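Local coordinates for protein phosphoethanolamine N-methyltransferase 1 (Haemonchus contortus, PDB 4KRG) that probably methylates phosphoethanolamine with S-adenosylmethionine as methyl donor, an early step of phosphocholine synthesis in a parasitic nematode, at residues A[297-302]-A[356-361]. Sequence-based numbering, arbitrary orientation.
Sequences TAYVFT and ESLSSS. With BOG (octyl beta-D-glucopyranoside), chain E.
L358 and S361, on one face of the first turn of helix 358-367, meet the rings of F301 and Y299, two residues apart on the same side of strand 297-302. Before them S357 occupies the N-cap position: its OG accepts the amide of S360 (OG to N 3.2 Å, N-H...O angle 154°), a capping bond for one of the first-turn amides. L358 then fits against both rings. Its CB lies 3.9 Å from CE1 and equally far from CZ of F301, and its CA is as close to CE1, so the outer part of the phenyl ring rests against the start of the helix. CD1 of L358 stands 4.0 Å above one face of that ring, offset toward the rim, and the two side chains cross at roughly a right angle. The same methyl also comes within 3.6 Å of OH of Y299, near the plane of the phenol. S361 supplies the polar element: its OG and the phenol OH of Y299 are 2.9 Å apart, a hydrogen bond in which either hydroxyl could be donor. OG meets the phenol at its edge, in the ring plane. With CG of Y299 anti to the backbone N (chi1 -179°), the phenol extends from the strand to the helix, and two buried hydroxyls share one hydrogen bond. Around this contact, strand 297-302 runs parallel between strands 324-329 and 372-378, the central first strand in an order consistent with a second Rossmann-like methyltransferase domain. Helix 358-367, linking strands 350-354 and 372-378, covers one face; helix 314-321 packs on A298 and V300 on the opposite face. V328 of strand 324-329 touches both Y299 and S361, joining the same helix-sheet interface.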
ATOM      1  N   THR A 297      19.805  -6.259   3.620  1.00 17.46           N
ATOM      2  CA  THR A 297      18.470  -5.984   3.097  1.00 14.93           C
ATOM      3  C   THR A 297      18.499  -6.020   1.569  1.00 13.45           C
ATOM      4  O   THR A 297      19.205  -5.247   0.934  1.00 15.40           O
ATOM      5  CB  THR A 297      17.913  -4.632   3.592  1.00 16.53           C
ATOM      6  OG1 THR A 297      17.863  -4.629   5.025  1.00 18.40           O
ATOM      7  CG2 THR A 297      16.510  -4.414   3.054  1.00 17.32           C
ATOM      8  N   ALA A 298      17.742  -6.942   0.993  1.00 14.22           N
ATOM      9  CA  ALA A 298      17.669  -7.093  -0.456  1.00 16.35           C
ATOM     10  C   ALA A 298      16.521  -6.263  -1.026  1.00 15.15           C
ATOM     11  O   ALA A 298      15.454  -6.170  -0.427  1.00 16.69           O
ATOM     12  CB  ALA A 298      17.470  -8.560  -0.813  1.00 16.10           C
ATOM     13  N   TYR A 299      16.738  -5.665  -2.188  1.00 15.00           N
ATOM     14  CA  TYR A 299      15.670  -4.978  -2.894  1.00 13.32           C
ATOM     15  C   TYR A 299      15.157  -5.931  -3.962  1.00 14.08           C
ATOM     16  O   TYR A 299      15.921  -6.381  -4.809  1.00 15.57           O
ATOM     17  CB  TYR A 299      16.205  -3.689  -3.517  1.00 16.49           C
ATOM     18  CG  TYR A 299      15.187  -2.852  -4.273  1.00 18.63           C
ATOM     19  CD1 TYR A 299      14.287  -2.029  -3.601  1.00 17.57           C
ATOM     20  CD2 TYR A 299      15.160  -2.853  -5.660  1.00 17.13           C
ATOM     21  CE1 TYR A 299      13.370  -1.254  -4.295  1.00 14.42           C
ATOM     22  CE2 TYR A 299      14.256  -2.084  -6.356  1.00 16.97           C
ATOM     23  CZ  TYR A 299      13.364  -1.285  -5.670  1.00 14.53           C
ATOM     24  OH  TYR A 299      12.475  -0.521  -6.379  1.00 13.97           O
ATOM     25  N   VAL A 300      13.876  -6.263  -3.902  1.00 12.11           N
ATOM     26  CA  VAL A 300      13.287  -7.196  -4.858  1.00 17.36           C
ATOM     27  C   VAL A 300      12.201  -6.512  -5.686  1.00 16.48           C
ATOM     28  O   VAL A 300      11.351  -5.809  -5.148  1.00 18.60           O
ATOM     29  CB  VAL A 300      12.738  -8.457  -4.146  1.00 13.87           C
ATOM     30  CG1 VAL A 300      11.876  -9.298  -5.094  1.00 12.26           C
ATOM     31  CG2 VAL A 300      13.877  -9.288  -3.586  1.00 14.74           C
ATOM     32  N   PHE A 301      12.242  -6.709  -7.001  1.00 13.81           N
ATOM     33  CA  PHE A 301      11.308  -6.040  -7.900  1.00 12.93           C
ATOM     34  C   PHE A 301      10.639  -7.084  -8.796  1.00 15.36           C
ATOM     35  O   PHE A 301      11.312  -7.773  -9.552  1.00 16.29           O
ATOM     36  CB  PHE A 301      12.064  -4.990  -8.733  1.00 13.23           C
ATOM     37  CG  PHE A 301      11.216  -4.281  -9.770  1.00 15.21           C
ATOM     38  CD1 PHE A 301      10.356  -3.261  -9.407  1.00 16.48           C
ATOM     39  CD2 PHE A 301      11.320  -4.612 -11.113  1.00 16.85           C
ATOM     40  CE1 PHE A 301       9.595  -2.610 -10.358  1.00 18.26           C
ATOM     41  CE2 PHE A 301      10.569  -3.963 -12.062  1.00 15.57           C
ATOM     42  CZ  PHE A 301       9.703  -2.966 -11.687  1.00 17.43           C
ATOM     43  N   THR A 302       9.317  -7.218  -8.693  1.00 13.54           N
ATOM     44  CA  THR A 302       8.583  -8.214  -9.484  1.00 16.25           C
ATOM     45  C   THR A 302       7.302  -7.633 -10.102  1.00 16.49           C
ATOM     46  O   THR A 302       6.248  -7.625  -9.464  1.00 16.81           O
ATOM     47  CB  THR A 302       8.249  -9.474  -8.650  1.00 14.36           C
ATOM     48  OG1 THR A 302       7.460  -9.102  -7.516  1.00 15.53           O
ATOM     49  CG2 THR A 302       9.513 -10.152  -8.164  1.00 12.98           C
ATOM     50  N   GLU A 356       3.391   2.173  -8.726  1.00 13.64           N
ATOM     51  CA  GLU A 356       2.916   2.154 -10.104  1.00 17.34           C
ATOM     52  C   GLU A 356       4.007   1.687 -11.068  1.00 16.68           C
ATOM     53  O   GLU A 356       3.716   1.073 -12.088  1.00 17.72           O
ATOM     54  CB  GLU A 356       2.443   3.551 -10.503  1.00 18.86           C
ATOM     55  CG  GLU A 356       1.544   3.601 -11.721  1.00 25.17           C
ATOM     56  CD  GLU A 356       0.941   4.982 -11.922  1.00 29.55           C
ATOM     57  OE1 GLU A 356       1.448   5.946 -11.306  1.00 31.74           O
ATOM     58  OE2 GLU A 356      -0.037   5.106 -12.685  1.00 33.04           O
ATOM     59  N   SER A 357       5.262   1.985 -10.734  1.00 14.57           N
ATOM     60  CA  SER A 357       6.396   1.700 -11.612  1.00 14.28           C
ATOM     61  C   SER A 357       7.664   1.590 -10.800  1.00 15.25           C
ATOM     62  O   SER A 357       7.655   1.861  -9.601  1.00 17.73           O
ATOM     63  CB  SER A 357       6.579   2.839 -12.600  1.00 17.27           C
ATOM     64  OG  SER A 357       6.983   4.016 -11.919  1.00 19.32           O
ATOM     65  N   LEU A 358       8.760   1.226 -11.458  1.00 14.95           N
ATOM     66  CA  LEU A 358      10.063   1.216 -10.805  1.00 16.20           C
ATOM     67  C   LEU A 358      10.442   2.617 -10.332  1.00 16.41           C
ATOM     68  O   LEU A 358      10.926   2.795  -9.213  1.00 18.27           O
ATOM     69  CB  LEU A 358      11.139   0.677 -11.754  1.00 17.60           C
ATOM     70  CG  LEU A 358      12.595   0.717 -11.273  1.00 17.75           C
ATOM     71  CD1 LEU A 358      12.777  -0.064  -9.982  1.00 17.74           C
ATOM     72  CD2 LEU A 358      13.525   0.172 -12.344  1.00 18.90           C
ATOM     73  N   SER A 359      10.214   3.597 -11.202  0.51 15.89           N
ATOM     74  CA  SER A 359      10.523   4.995 -10.915  0.51 17.84           C
ATOM     75  C   SER A 359       9.871   5.460  -9.616  0.51 16.38           C
ATOM     76  O   SER A 359      10.470   6.194  -8.834  0.51 16.83           O
ATOM     77  CB  SER A 359      10.068   5.872 -12.078  0.51 19.03           C
ATOM     78  OG  SER A 359      10.323   7.237 -11.820  0.51 20.16           O
ATOM     79  N   SER A 360       8.640   5.018  -9.393  1.00 14.51           N
ATOM     80  CA  SER A 360       7.892   5.364  -8.183  1.00 14.81           C
ATOM     81  C   SER A 360       8.608   4.869  -6.925  1.00 13.50           C
ATOM     82  O   SER A 360       8.776   5.613  -5.957  1.00 14.44           O
ATOM     83  CB  SER A 360       6.478   4.783  -8.246  1.00 14.55           C
ATOM     84  OG  SER A 360       5.833   4.891  -6.987  1.00 14.44           O
ATOM     85  N   SER A 361       9.039   3.611  -6.955  1.00 14.08           N
ATOM     86  CA  SER A 361       9.729   3.014  -5.816  1.00 12.80           C
ATOM     87  C   SER A 361      11.080   3.684  -5.585  1.00 12.97           C
ATOM     88  O   SER A 361      11.502   3.895  -4.449  1.00 15.43           O
ATOM     89  CB  SER A 361       9.912   1.507  -6.015  1.00 13.83           C
ATOM     90  OG  SER A 361      10.539   0.945  -4.878  1.00 14.64           O
TER
HETATM   91  C1  BOG E 503      19.297   0.271   4.390  1.00 18.49           C
HETATM   92  O1  BOG E 503      17.941   0.523   4.354  1.00 18.22           O
HETATM   93  C2  BOG E 503      20.048   1.420   5.031  1.00 18.14           C
HETATM   94  O2  BOG E 503      19.900   2.571   4.214  1.00 19.41           O
HETATM   95  C3  BOG E 503      21.495   1.087   5.166  1.00 21.18           C
HETATM   96  O3  BOG E 503      22.187   2.173   5.843  1.00 24.13           O
HETATM   97  C4  BOG E 503      21.700  -0.192   5.912  1.00 21.53           C
HETATM   98  O4  BOG E 503      23.100  -0.531   5.963  1.00 22.18           O
HETATM   99  C5  BOG E 503      20.935  -1.329   5.251  1.00 19.98           C
HETATM  100  O5  BOG E 503      19.507  -0.991   5.141  1.00 18.40           O
HETATM  101  C6  BOG E 503      21.056  -2.562   6.031  1.00 19.16           C
HETATM  102  O6  BOG E 503      21.324  -3.601   5.142  1.00 24.76           O
HETATM  103  C1' BOG E 503      17.305  -0.048   3.212  1.00 16.56           C
HETATM  104  C2' BOG E 503      15.805   0.345   3.264  1.00 17.13           C
HETATM  105  C3' BOG E 503      15.148  -0.088   4.564  1.00 16.51           C
HETATM  106  C4' BOG E 503      14.092  -1.004   4.545  1.00 16.44           C
HETATM  107  C5' BOG E 503      13.924  -1.974   5.749  1.00 30.34           C
HETATM  108  C6' BOG E 503      12.640  -2.810   5.686  1.00 29.96           C
HETATM  109  C7' BOG E 503      12.823  -4.180   4.987  1.00 31.31           C
HETATM  110  C8' BOG E 503      12.741  -5.307   5.959  1.00 30.69           C